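Long-range contacts in intracellular exo-alpha-(1->5)-L-arabinofuranosidase (Bifidobacterium longum, PDB 2Y2W), which hydrolyses terminal non-reducing alpha-L-arabinofuranosyl residues of arabinan and arabinoxylan, as a family 51 glycoside hydrolase in the degradation of plant cell walls: residues Glu229-Val234 with Lys268-Lys273; Ala425-Thr430 with Ala531-Thr536. All blocks are in the same frame, centred on the assembly; numbering follows the deposited sequence.

How the interactions relate
Followed from the N terminus, the chain has already built the first four strands of its eight-stranded barrel when interaction 1 begins. Helix 227-244 leads into strand 249-252 and on to helix 265-274, and the contact closes this loop of 33 intervening residues by packing the two helices together. Interaction 2 opens only after the last barrel strand, 402-408. Its loop, with 100 intervening residues, runs through much of the C-terminal sheet and returns at 531-536 to the hairpin strand 425-427. The two contacts therefore follow in series, neither nesting nor crossing. They lie on opposite sides of the chain's centre, 43 Å apart between their own centres: one lies within the helical layer around the barrel, the other joins the barrel to the beta domain.

Interaction 1. Residues Glu229-Val234 with Lys268-Lys273; sequences EYAGAV and KTVLTK
The ring of Tyr230 meets Val270 with its edge: CG2 of Val270 lies in the ring plane, 3.7 Å from Tyr230 CD2, while CG1 of Val270 stands 3.8 Å from both CD2 and CE2 of Tyr230. One face of the ring is covered from within its own helix by Val234, whose CB sits 3.8 Å above the plane, offset toward the rim. A chi1 of -177° puts CG of Tyr230 anti to the backbone N, and from there the CD2-CE2 edge lies against Val270. Val234 completes the apolar group, its CG1 4.0 Å from CG1 of Val270, a methyl thus shared between Tyr230 and Val234. Ala231 occupies the point where the backbones come together. Its CB points at the other helix and rests 3.8 Å from CA of Val270, and this small side chain is compatible with axes only 8.4 Å apart, inclined by 25°. The extended chain of Lys273, itself exposed, reaches across to the other helix, passing Ala231 with CD and bringing NZ to 4.3 Å from CA of Gly232. No hydrogen bond links the segments; the contact is packing. The hydroxyl of Tyr230 is instead hydrogen-bonded to Ile212 O, at the end of strand 209-212, and to Cys253 N, just past strand 249-252. Helices 227-244 and 265-274 thus illustrate neighbouring, nearly parallel outer helices of a (beta/alpha)8 barrel, with strand 249-252 beneath, touching Tyr230 and Val234 through Ala252, and helix 307-327 flanking Leu271 and Thr272.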
ATOM      1  N   GLU D 229       1.454 -11.214  -1.983  1.00 28.07           N
ATOM      2  CA  GLU D 229       1.648  -9.763  -1.976  1.00 27.90           C
ATOM      3  C   GLU D 229       2.513  -9.297  -3.147  1.00 27.56           C
ATOM      4  O   GLU D 229       2.162  -8.330  -3.831  1.00 27.55           O
ATOM      5  CB  GLU D 229       2.265  -9.296  -0.654  1.00 28.09           C
ATOM      6  CG  GLU D 229       1.263  -9.070   0.479  1.00 29.06           C
ATOM      7  CD  GLU D 229       1.923  -8.970   1.857  1.00 30.46           C
ATOM      8  OE1 GLU D 229       3.172  -8.918   1.938  1.00 30.64           O
ATOM      9  OE2 GLU D 229       1.186  -8.946   2.866  1.00 30.84           O
ATOM     10  N   TYR D 230       3.634  -9.984  -3.372  1.00 27.03           N
ATOM     11  CA  TYR D 230       4.552  -9.628  -4.455  1.00 26.48           C
ATOM     12  C   TYR D 230       3.961  -9.920  -5.830  1.00 26.31           C
ATOM     13  O   TYR D 230       4.088  -9.100  -6.741  1.00 26.31           O
ATOM     14  CB  TYR D 230       5.922 -10.304  -4.295  1.00 26.42           C
ATOM     15  CG  TYR D 230       6.919  -9.898  -5.364  1.00 25.79           C
ATOM     16  CD1 TYR D 230       7.516  -8.637  -5.343  1.00 25.31           C
ATOM     17  CD2 TYR D 230       7.253 -10.769  -6.402  1.00 25.57           C
ATOM     18  CE1 TYR D 230       8.422  -8.253  -6.327  1.00 25.34           C
ATOM     19  CE2 TYR D 230       8.161 -10.397  -7.393  1.00 25.38           C
ATOM     20  CZ  TYR D 230       8.739  -9.137  -7.347  1.00 25.52           C
ATOM     21  OH  TYR D 230       9.638  -8.762  -8.317  1.00 25.48           O
ATOM     22  N   ALA D 231       3.320 -11.080  -5.971  1.00 25.99           N
ATOM     23  CA  ALA D 231       2.635 -11.450  -7.212  1.00 25.77           C
ATOM     24  C   ALA D 231       1.673 -10.348  -7.655  1.00 25.64           C
ATOM     25  O   ALA D 231       1.701  -9.925  -8.813  1.00 25.67           O
ATOM     26  CB  ALA D 231       1.900 -12.775  -7.048  1.00 25.77           C
ATOM     27  N   GLY D 232       0.841  -9.881  -6.724  1.00 25.44           N
ATOM     28  CA  GLY D 232      -0.071  -8.766  -6.973  1.00 25.21           C
ATOM     29  C   GLY D 232       0.645  -7.478  -7.346  1.00 25.03           C
ATOM     30  O   GLY D 232       0.218  -6.763  -8.251  1.00 24.98           O
ATOM     31  N   ALA D 233       1.745  -7.194  -6.653  1.00 24.96           N
ATOM     32  CA  ALA D 233       2.505  -5.963  -6.868  1.00 24.84           C
ATOM     33  C   ALA D 233       3.247  -5.955  -8.208  1.00 24.79           C
ATOM     34  O   ALA D 233       3.160  -4.986  -8.963  1.00 24.64           O
ATOM     35  CB  ALA D 233       3.468  -5.723  -5.716  1.00 24.79           C
ATOM     36  N   VAL D 234       3.964  -7.040  -8.500  1.00 24.82           N
ATOM     37  CA  VAL D 234       4.725  -7.162  -9.742  1.00 24.88           C
ATOM     38  C   VAL D 234       3.807  -7.217 -10.971  1.00 24.91           C
ATOM     39  O   VAL D 234       4.182  -6.752 -12.045  1.00 25.09           O
ATOM     40  CB  VAL D 234       5.732  -8.357  -9.706  1.00 24.88           C
ATOM     41  CG1 VAL D 234       5.023  -9.704  -9.838  1.00 25.05           C
ATOM     42  CG2 VAL D 234       6.797  -8.205 -10.782  1.00 24.90           C
ATOM     43  N   LYS D 268       6.476 -20.102  -8.764  1.00 32.64           N
ATOM     44  CA  LYS D 268       5.230 -20.602  -9.335  1.00 32.54           C
ATOM     45  C   LYS D 268       4.086 -19.607  -9.157  1.00 32.21           C
ATOM     46  O   LYS D 268       3.426 -19.243 -10.128  1.00 32.16           O
ATOM     47  CB  LYS D 268       4.861 -21.957  -8.732  1.00 32.69           C
ATOM     48  CG  LYS D 268       3.912 -22.778  -9.596  1.00 33.44           C
ATOM     49  CD  LYS D 268       3.933 -24.262  -9.234  1.00 35.07           C
ATOM     50  CE  LYS D 268       5.241 -24.944  -9.649  1.00 35.85           C
ATOM     51  NZ  LYS D 268       6.329 -24.787  -8.638  1.00 36.60           N
ATOM     52  N   THR D 269       3.873 -19.162  -7.920  1.00 31.86           N
ATOM     53  CA  THR D 269       2.791 -18.232  -7.598  1.00 31.47           C
ATOM     54  C   THR D 269       2.973 -16.884  -8.302  1.00 31.24           C
ATOM     55  O   THR D 269       2.040 -16.374  -8.929  1.00 31.10           O
ATOM     56  CB  THR D 269       2.670 -18.017  -6.073  1.00 31.48           C
ATOM     57  OG1 THR D 269       2.624 -19.286  -5.412  1.00 31.33           O
ATOM     58  CG2 THR D 269       1.407 -17.230  -5.730  1.00 31.48           C
ATOM     59  N   VAL D 270       4.179 -16.330  -8.203  1.00 30.95           N
ATOM     60  CA  VAL D 270       4.494 -15.015  -8.764  1.00 30.64           C
ATOM     61  C   VAL D 270       4.401 -15.004 -10.292  1.00 30.51           C
ATOM     62  O   VAL D 270       3.726 -14.145 -10.869  1.00 30.48           O
ATOM     63  CB  VAL D 270       5.882 -14.509  -8.269  1.00 30.68           C
ATOM     64  CG1 VAL D 270       6.399 -13.343  -9.118  1.00 30.54           C
ATOM     65  CG2 VAL D 270       5.804 -14.114  -6.801  1.00 30.48           C
ATOM     66  N   LEU D 271       5.054 -15.966 -10.937  1.00 30.37           N
ATOM     67  CA  LEU D 271       5.088 -16.021 -12.399  1.00 30.25           C
ATOM     68  C   LEU D 271       3.737 -16.373 -13.025  1.00 30.23           C
ATOM     69  O   LEU D 271       3.416 -15.871 -14.094  1.00 30.37           O
ATOM     70  CB  LEU D 271       6.190 -16.964 -12.902  1.00 30.09           C
ATOM     71  CG  LEU D 271       7.645 -16.639 -12.528  1.00 29.98           C
ATOM     72  CD1 LEU D 271       8.583 -17.733 -13.015  1.00 29.82           C
ATOM     73  CD2 LEU D 271       8.093 -15.274 -13.051  1.00 29.98           C
ATOM     74  N   THR D 272       2.950 -17.215 -12.359  1.00 30.25           N
ATOM     75  CA  THR D 272       1.625 -17.596 -12.863  1.00 30.39           C
ATOM     76  C   THR D 272       0.711 -16.381 -13.035  1.00 30.54           C
ATOM     77  O   THR D 272       0.034 -16.249 -14.056  1.00 30.58           O
ATOM     78  CB  THR D 272       0.940 -18.662 -11.958  1.00 30.42           C
ATOM     79  OG1 THR D 272       1.735 -19.854 -11.938  1.00 30.26           O
ATOM     80  CG2 THR D 272      -0.456 -19.011 -12.465  1.00 30.34           C
ATOM     81  N   LYS D 273       0.709 -15.492 -12.044  1.00 30.75           N
ATOM     82  CA  LYS D 273      -0.145 -14.308 -12.071  1.00 30.91           C
ATOM     83  C   LYS D 273       0.366 -13.236 -13.033  1.00 30.97           C
ATOM     84  O   LYS D 273      -0.406 -12.690 -13.823  1.00 31.09           O
ATOM     85  CB  LYS D 273      -0.316 -13.727 -10.663  1.00 30.92           C
ATOM     86  CG  LYS D 273      -1.454 -12.720 -10.545  1.00 31.26           C
ATOM     87  CD  LYS D 273      -1.851 -12.498  -9.097  1.00 32.09           C
ATOM     88  CE  LYS D 273      -3.051 -11.569  -8.990  1.00 32.63           C
ATOM     89  NZ  LYS D 273      -3.487 -11.386  -7.575  1.00 32.79           N
TER

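Interaction 2. Residues Ala425-Thr430 with Ala531-Thr536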
ATOM      1  N   ALA D 425      44.419  -0.253  -8.732  1.00 33.65           N
ATOM      2  CA  ALA D 425      43.361  -1.242  -8.844  1.00 33.40           C
ATOM      3  C   ALA D 425      43.987  -2.525  -9.369  1.00 33.34           C
ATOM      4  O   ALA D 425      44.848  -2.486 -10.253  1.00 33.44           O
ATOM      5  CB  ALA D 425      42.272  -0.756  -9.772  1.00 33.41           C
ATOM      6  N   TRP D 426      43.567  -3.659  -8.818  1.00 33.16           N
ATOM      7  CA  TRP D 426      44.173  -4.942  -9.164  1.00 33.03           C
ATOM      8  C   TRP D 426      43.148  -6.059  -9.340  1.00 33.13           C
ATOM      9  O   TRP D 426      42.004  -5.948  -8.884  1.00 33.21           O
ATOM     10  CB  TRP D 426      45.245  -5.335  -8.139  1.00 32.83           C
ATOM     11  CG  TRP D 426      44.782  -5.328  -6.703  1.00 32.40           C
ATOM     12  CD1 TRP D 426      44.780  -4.261  -5.851  1.00 32.06           C
ATOM     13  CD2 TRP D 426      44.281  -6.441  -5.951  1.00 31.48           C
ATOM     14  NE1 TRP D 426      44.297  -4.637  -4.621  1.00 31.79           N
ATOM     15  CE2 TRP D 426      43.986  -5.970  -4.654  1.00 31.56           C
ATOM     16  CE3 TRP D 426      44.049  -7.790  -6.249  1.00 31.63           C
ATOM     17  CZ2 TRP D 426      43.472  -6.800  -3.651  1.00 31.32           C
ATOM     18  CZ3 TRP D 426      43.535  -8.615  -5.252  1.00 31.65           C
ATOM     19  CH2 TRP D 426      43.250  -8.113  -3.970  1.00 31.35           C
ATOM     20  N   ARG D 427      43.573  -7.127 -10.010  1.00 33.11           N
ATOM     21  CA  ARG D 427      42.713  -8.263 -10.322  1.00 33.11           C
ATOM     22  C   ARG D 427      42.787  -9.309  -9.222  1.00 33.13           C
ATOM     23  O   ARG D 427      43.876  -9.684  -8.783  1.00 33.22           O
ATOM     24  CB  ARG D 427      43.130  -8.903 -11.648  1.00 33.12           C
ATOM     25  CG  ARG D 427      43.199  -7.951 -12.829  1.00 33.29           C
ATOM     26  CD  ARG D 427      44.129  -8.496 -13.904  1.00 33.39           C
ATOM     27  NE  ARG D 427      44.357  -7.531 -14.977  1.00 33.84           N
ATOM     28  CZ  ARG D 427      45.262  -6.554 -14.941  1.00 33.57           C
ATOM     29  NH1 ARG D 427      46.041  -6.393 -13.878  1.00 33.54           N
ATOM     30  NH2 ARG D 427      45.385  -5.733 -15.974  1.00 33.48           N
ATOM     31  N   GLN D 428      41.624  -9.777  -8.781  1.00 33.11           N
ATOM     32  CA  GLN D 428      41.549 -10.899  -7.857  1.00 33.01           C
ATOM     33  C   GLN D 428      41.647 -12.185  -8.658  1.00 32.99           C
ATOM     34  O   GLN D 428      41.631 -12.153  -9.887  1.00 33.08           O
ATOM     35  CB  GLN D 428      40.248 -10.866  -7.052  1.00 32.95           C
ATOM     36  CG  GLN D 428      40.153  -9.701  -6.090  1.00 32.98           C
ATOM     37  CD  GLN D 428      39.650 -10.113  -4.723  1.00 33.04           C
ATOM     38  OE1 GLN D 428      40.249 -10.959  -4.060  1.00 33.51           O
ATOM     39  NE2 GLN D 428      38.555  -9.507  -4.287  1.00 32.86           N
ATOM     40  N   THR D 429      41.745 -13.313  -7.964  1.00 32.96           N
ATOM     41  CA  THR D 429      41.853 -14.614  -8.623  1.00 32.98           C
ATOM     42  C   THR D 429      40.616 -14.930  -9.463  1.00 33.01           C
ATOM     43  O   THR D 429      40.718 -15.609 -10.484  1.00 33.11           O
ATOM     44  CB  THR D 429      42.101 -15.754  -7.611  1.00 33.00           C
ATOM     45  OG1 THR D 429      40.974 -15.879  -6.734  1.00 32.98           O
ATOM     46  CG2 THR D 429      43.354 -15.481  -6.788  1.00 33.11           C
ATOM     47  N   THR D 430      39.460 -14.424  -9.031  1.00 32.91           N
ATOM     48  CA  THR D 430      38.182 -14.654  -9.711  1.00 32.93           C
ATOM     49  C   THR D 430      38.021 -13.832 -10.989  1.00 32.96           C
ATOM     50  O   THR D 430      37.098 -14.068 -11.771  1.00 33.03           O
ATOM     51  CB  THR D 430      36.985 -14.352  -8.783  1.00 32.96           C
ATOM     52  OG1 THR D 430      37.110 -13.024  -8.263  1.00 33.10           O
ATOM     53  CG2 THR D 430      36.928 -15.342  -7.630  1.00 32.88           C
ATOM     54  N   ALA D 531      50.942  -7.958  -2.800  1.00 54.33           N
ATOM     55  CA  ALA D 531      51.383  -8.790  -3.922  1.00 54.29           C
ATOM     56  C   ALA D 531      50.179  -9.193  -4.784  1.00 54.27           C
ATOM     57  O   ALA D 531      49.600 -10.264  -4.587  1.00 54.40           O
ATOM     58  CB  ALA D 531      52.136 -10.018  -3.419  1.00 54.24           C
ATOM     59  N   PRO D 532      49.800  -8.330  -5.745  1.00 54.19           N
ATOM     60  CA  PRO D 532      48.547  -8.485  -6.488  1.00 54.16           C
ATOM     61  C   PRO D 532      48.564  -9.526  -7.608  1.00 54.17           C
ATOM     62  O   PRO D 532      47.500  -9.893  -8.113  1.00 54.13           O
ATOM     63  CB  PRO D 532      48.317  -7.088  -7.066  1.00 54.16           C
ATOM     64  CG  PRO D 532      49.680  -6.529  -7.244  1.00 54.17           C
ATOM     65  CD  PRO D 532      50.547  -7.129  -6.169  1.00 54.20           C
ATOM     66  N   GLU D 533      49.747  -9.994  -7.996  1.00 54.26           N
ATOM     67  CA  GLU D 533      49.862 -10.919  -9.124  1.00 54.36           C
ATOM     68  C   GLU D 533      50.499 -12.262  -8.747  1.00 54.30           C
ATOM     69  O   GLU D 533      51.106 -12.928  -9.591  1.00 54.32           O
ATOM     70  CB  GLU D 533      50.604 -10.257 -10.296  1.00 54.43           C
ATOM     71  CG  GLU D 533      49.920  -9.004 -10.840  1.00 54.72           C
ATOM     72  CD  GLU D 533      50.201  -8.755 -12.313  1.00 55.39           C
ATOM     73  OE1 GLU D 533      51.388  -8.752 -12.711  1.00 55.58           O
ATOM     74  OE2 GLU D 533      49.225  -8.564 -13.073  1.00 55.46           O
ATOM     75  N   ALA D 534      50.337 -12.656  -7.485  1.00 54.24           N
ATOM     76  CA  ALA D 534      50.872 -13.922  -6.978  1.00 54.17           C
ATOM     77  C   ALA D 534      50.150 -15.142  -7.553  1.00 54.13           C
ATOM     78  O   ALA D 534      50.766 -16.184  -7.776  1.00 54.07           O
ATOM     79  CB  ALA D 534      50.832 -13.946  -5.456  1.00 54.20           C
ATOM     80  N   VAL D 535      48.845 -15.006  -7.778  1.00 54.19           N
ATOM     81  CA  VAL D 535      48.047 -16.061  -8.405  1.00 54.23           C
ATOM     82  C   VAL D 535      47.543 -15.588  -9.770  1.00 54.34           C
ATOM     83  O   VAL D 535      46.482 -14.966  -9.882  1.00 54.36           O
ATOM     84  CB  VAL D 535      46.862 -16.519  -7.511  1.00 54.18           C
ATOM     85  CG1 VAL D 535      46.116 -17.686  -8.157  1.00 54.08           C
ATOM     86  CG2 VAL D 535      47.346 -16.906  -6.121  1.00 54.16           C
ATOM     87  N   THR D 536      48.328 -15.876 -10.802  1.00 54.45           N
ATOM     88  CA  THR D 536      47.974 -15.532 -12.176  1.00 54.55           C
ATOM     89  C   THR D 536      47.926 -16.805 -13.020  1.00 54.64           C
ATOM     90  O   THR D 536      48.590 -17.789 -12.682  1.00 54.66           O
ATOM     91  CB  THR D 536      48.975 -14.523 -12.789  1.00 54.53           C
ATOM     92  OG1 THR D 536      50.316 -14.997 -12.608  1.00 54.70           O
ATOM     93  CG2 THR D 536      48.831 -13.152 -12.136  1.00 54.49           C
TER
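Trp426 and Pro532 meet through CB of each residue, Trp426 CB lying 3.7 Å from Pro532 CB, and the same carbon of Pro532 lies 4.0 Å from Trp426 CG at the root of the indole. CG of Trp426 stands between the backbone N and the carbonyl carbon (chi1 53°), and the two side chains cross obliquely. Pro532 is the second residue of a type I beta turn from Ala531 to Ala534, and this turn presents its ring to the strand. The third turn residue, Glu533, sends an extended side chain beyond CG that lies next to that of Arg427 and points the same way, the carboxylate and guanidinium planes 51° apart. The resulting salt bridge is long, 3.9 Å between Arg427 NH1 and Glu533 OE2. Because the carboxylate oxygen lies well out of the guanidinium plane, the attraction is one of charges alone, with no N-H directed at it. Arg427 itself runs extended from CG to NE, where a second carboxylate, that of Glu102, forms a salt bridge with NE. At the far end Thr429 divides its branches. Its CG2, anti to the carbonyl carbon, touches CB of Val535 at 3.7 Å and CG1 of Val535 at 3.8 Å, whereas OG1 is hydrogen-bonded to Thr381 O. One beta-branched residue thereby serves an apolar neighbour and a backbone carbonyl at once. No hydrogen bond joins the segments, although they run in nearly the same direction, 20° apart. The contact is domain packing: strand 425-427, paired with strand 417-419 just after the barrel closes, lies against helix 94-103, Thr429 beyond it packs on helix 382-397, and together they receive the loop between strands 512-518 and 538-539 of the C-terminal beta sheet.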